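Local coordinates for fimbrial subunit CupB6 (Pseudomonas aeruginosa, PDB 5CYL), which probably serves as the adhesive tip of a chaperone-usher pilus, where it would attach the bacterium to surfaces during biofilm formation, at residues Gly222-Asn233 with Tyr320-Ala331. Sequence-based numbering, arbitrary orientation.
Sequences GSVALKNFPRVN and YIRIGAEGELKA
Two loops at one end of the fimbrial, immunoglobulin-like beta-sandwich domain meet here, with the R322 side chain bridging them. One loop follows strand 215-225 and the other follows strand 311-322. With chi1 at 178°, R322 points its CG away from the backbone N, and the extended chain carries the guanidinium past the F229 ring to the backbone of the opposite loop. NH1 donates to F229 O at 2.7 Å, a bent bond with the acceptor tilted from the guanidinium plane. P230 O also lies close to NH1, but the modelled distance is too short to trust as it stands. On its other side the group grips its own loop. NE and NH2 both bond to G324 O, which lies in the guanidinium plane, with NE at 3.0 Å. The bonds to F229 O and G324 O limit rotation of the group and link the two loops. L329 CD2 lies over one guanidinium face and V232 N over the opposite face, both offset toward the rim. V232 crosses R322 at about a right angle, with CG2 beside NE. The V232-N233 corner is pinned by a nearly straight bond from N233 N to R322 O, 2.9 Å long. Apolar contacts continue along the seam. L226 reaches L329 CB with CD2, at 3.8 Å, and A331 CB with CD1, at 4.0 Å. F229 CZ packs on Y320 CB at 4.1 Å, and V224 CG2 meets Y320 CD2. The Y320 hydroxyl bonds to A334 O. F283 of strand 283-289 meets the F229 ring edge-to-face and also touches L226 and R322. Strand 352-361 runs parallel to strand 215-225 and pairs with its end through N359 and T361.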
# COMPACT_ATOMS: atom_id res chain seq x y z
N GLY A 222 12.18 -10.30 -40.05
CA GLY A 222 13.02 -10.48 -41.24
C GLY A 222 12.47 -11.47 -42.27
O GLY A 222 11.29 -11.78 -42.28
N SER A 223 13.31 -11.89 -43.19
CA SER A 223 12.83 -12.76 -44.27
C SER A 223 13.45 -14.11 -44.13
O SER A 223 14.65 -14.20 -43.84
CB SER A 223 13.18 -12.20 -45.65
OG SER A 223 12.28 -11.17 -45.94
N VAL A 224 12.65 -15.15 -44.33
CA VAL A 224 13.13 -16.54 -44.23
C VAL A 224 12.57 -17.37 -45.37
O VAL A 224 11.40 -17.26 -45.71
CB VAL A 224 12.79 -17.19 -42.86
CG1 VAL A 224 13.51 -16.49 -41.71
CG2 VAL A 224 11.32 -17.11 -42.61
N ALA A 225 13.41 -18.22 -45.91
CA ALA A 225 12.99 -19.06 -47.01
C ALA A 225 12.26 -20.27 -46.50
O ALA A 225 12.59 -20.75 -45.42
CB ALA A 225 14.19 -19.48 -47.83
N LEU A 226 11.29 -20.76 -47.29
CA LEU A 226 10.54 -21.98 -46.92
C LEU A 226 11.44 -23.17 -46.67
O LEU A 226 11.11 -24.00 -45.83
CB LEU A 226 9.56 -22.39 -48.01
CG LEU A 226 8.32 -21.57 -48.27
CD1 LEU A 226 7.98 -21.60 -49.75
CD2 LEU A 226 7.15 -22.11 -47.49
N LYS A 227 12.55 -23.26 -47.41
CA LYS A 227 13.51 -24.39 -47.33
C LYS A 227 14.06 -24.49 -45.90
O LYS A 227 14.35 -25.56 -45.40
CB LYS A 227 14.63 -24.28 -48.39
N ASN A 228 14.10 -23.35 -45.21
CA ASN A 228 14.54 -23.28 -43.79
C ASN A 228 13.62 -23.95 -42.76
O ASN A 228 14.02 -24.09 -41.62
CB ASN A 228 14.82 -21.83 -43.37
CG ASN A 228 16.10 -21.27 -43.98
OD1 ASN A 228 16.86 -21.95 -44.67
ND2 ASN A 228 16.34 -20.00 -43.72
N PHE A 229 12.43 -24.36 -43.15
CA PHE A 229 11.50 -25.03 -42.25
C PHE A 229 11.17 -26.42 -42.76
O PHE A 229 10.04 -26.64 -43.22
CB PHE A 229 10.16 -24.29 -42.15
CG PHE A 229 10.26 -22.86 -41.78
CD1 PHE A 229 10.38 -21.89 -42.76
CD2 PHE A 229 10.19 -22.47 -40.46
CE1 PHE A 229 10.46 -20.55 -42.42
CE2 PHE A 229 10.26 -21.12 -40.11
CZ PHE A 229 10.37 -20.16 -41.09
N PRO A 230 12.13 -27.34 -42.71
CA PRO A 230 11.87 -28.63 -43.33
C PRO A 230 10.77 -29.37 -42.63
O PRO A 230 9.98 -29.98 -43.28
CB PRO A 230 13.19 -29.40 -43.18
CG PRO A 230 13.95 -28.68 -42.13
CD PRO A 230 13.53 -27.23 -42.27
N ARG A 231 10.69 -29.27 -41.31
CA ARG A 231 9.70 -30.05 -40.55
C ARG A 231 8.71 -29.13 -39.87
O ARG A 231 9.07 -28.00 -39.55
CB ARG A 231 10.38 -30.92 -39.52
CG ARG A 231 11.46 -31.82 -40.06
CD ARG A 231 11.90 -32.90 -39.04
NE ARG A 231 12.31 -34.19 -39.68
CZ ARG A 231 12.92 -35.22 -39.08
NH1 ARG A 231 13.24 -35.17 -37.78
NH2 ARG A 231 13.24 -36.32 -39.77
N VAL A 232 7.50 -29.58 -39.61
CA VAL A 232 6.56 -28.77 -38.86
C VAL A 232 7.17 -28.51 -37.50
O VAL A 232 7.94 -29.34 -37.02
CB VAL A 232 5.20 -29.49 -38.73
CG1 VAL A 232 4.34 -28.83 -37.67
CG2 VAL A 232 4.47 -29.49 -40.04
N ASN A 233 6.85 -27.37 -36.89
CA ASN A 233 7.34 -27.00 -35.56
C ASN A 233 8.71 -26.37 -35.58
O ASN A 233 9.30 -26.15 -34.54
CB ASN A 233 7.37 -28.20 -34.63
CG ASN A 233 6.03 -28.58 -34.10
OD1 ASN A 233 5.06 -27.85 -34.21
ND2 ASN A 233 5.96 -29.75 -33.52
N TYR A 320 9.21 -16.94 -36.30
CA TYR A 320 8.24 -17.66 -37.13
C TYR A 320 8.22 -19.15 -36.77
O TYR A 320 9.26 -19.75 -36.47
CB TYR A 320 8.61 -17.49 -38.59
CG TYR A 320 8.24 -16.13 -39.10
CD1 TYR A 320 6.90 -15.72 -39.11
CD2 TYR A 320 9.20 -15.26 -39.57
CE1 TYR A 320 6.53 -14.47 -39.57
CE2 TYR A 320 8.85 -13.99 -40.03
CZ TYR A 320 7.52 -13.59 -40.02
OH TYR A 320 7.15 -12.35 -40.52
N ILE A 321 7.05 -19.75 -36.80
CA ILE A 321 6.95 -21.20 -36.59
C ILE A 321 6.18 -21.81 -37.74
O ILE A 321 5.22 -21.21 -38.24
CB ILE A 321 6.26 -21.54 -35.26
CG1 ILE A 321 6.51 -23.01 -34.90
CG2 ILE A 321 4.79 -21.18 -35.32
CD1 ILE A 321 5.91 -23.45 -33.58
N ARG A 322 6.58 -22.98 -38.18
CA ARG A 322 5.84 -23.64 -39.24
C ARG A 322 4.70 -24.50 -38.74
O ARG A 322 4.91 -25.48 -38.02
CB ARG A 322 6.79 -24.48 -40.05
CG ARG A 322 6.10 -25.24 -41.16
CD ARG A 322 6.94 -26.41 -41.59
NE ARG A 322 6.16 -27.37 -42.34
CZ ARG A 322 6.69 -28.32 -43.09
NH1 ARG A 322 8.02 -28.47 -43.16
NH2 ARG A 322 5.89 -29.15 -43.75
N ILE A 323 3.48 -24.17 -39.12
CA ILE A 323 2.37 -25.00 -38.68
C ILE A 323 1.76 -25.90 -39.76
O ILE A 323 1.17 -26.90 -39.39
CB ILE A 323 1.26 -24.21 -37.97
CG1 ILE A 323 0.62 -23.31 -39.02
CG2 ILE A 323 1.85 -23.52 -36.74
CD1 ILE A 323 -0.26 -22.19 -38.53
N GLY A 324 1.92 -25.58 -41.05
CA GLY A 324 1.30 -26.40 -42.11
C GLY A 324 2.00 -27.71 -42.49
O GLY A 324 3.21 -27.88 -42.38
N ALA A 325 1.23 -28.67 -42.98
CA ALA A 325 1.85 -29.85 -43.62
C ALA A 325 2.34 -29.51 -45.05
O ALA A 325 2.11 -28.39 -45.55
CB ALA A 325 0.85 -30.99 -43.64
N GLU A 326 2.95 -30.47 -45.73
CA GLU A 326 3.56 -30.18 -47.03
C GLU A 326 2.71 -29.46 -48.08
O GLU A 326 3.18 -28.51 -48.73
CB GLU A 326 4.23 -31.42 -47.62
CG GLU A 326 5.57 -31.12 -48.28
CD GLU A 326 6.62 -30.61 -47.28
OE1 GLU A 326 7.00 -31.38 -46.37
OE2 GLU A 326 7.05 -29.43 -47.41
N GLY A 327 1.48 -29.88 -48.26
CA GLY A 327 0.60 -29.21 -49.21
C GLY A 327 0.32 -27.76 -48.84
O GLY A 327 0.30 -26.87 -49.68
N GLU A 328 0.15 -27.53 -47.54
CA GLU A 328 -0.30 -26.25 -46.94
C GLU A 328 0.61 -25.01 -47.05
O GLU A 328 0.11 -23.90 -47.23
CB GLU A 328 -0.68 -26.45 -45.47
N LEU A 329 1.91 -25.17 -47.08
CA LEU A 329 2.79 -24.03 -47.09
C LEU A 329 2.68 -23.14 -48.28
O LEU A 329 2.57 -23.60 -49.35
CB LEU A 329 4.20 -24.53 -47.00
CG LEU A 329 4.76 -24.86 -45.64
CD1 LEU A 329 3.72 -25.54 -44.86
CD2 LEU A 329 5.95 -25.74 -45.73
N LYS A 330 2.66 -21.84 -48.05
CA LYS A 330 2.65 -20.86 -49.12
C LYS A 330 3.57 -19.72 -48.73
O LYS A 330 3.73 -19.43 -47.54
CB LYS A 330 1.23 -20.34 -49.36
CG LYS A 330 1.00 -19.80 -50.77
CD LYS A 330 -0.40 -19.22 -50.91
CE LYS A 330 -1.44 -20.31 -51.11
NZ LYS A 330 -2.64 -19.81 -51.82
N ALA A 331 4.17 -19.06 -49.71
CA ALA A 331 5.05 -17.95 -49.37
C ALA A 331 4.37 -16.61 -49.41
O ALA A 331 3.38 -16.47 -50.04
CB ALA A 331 6.28 -17.97 -50.21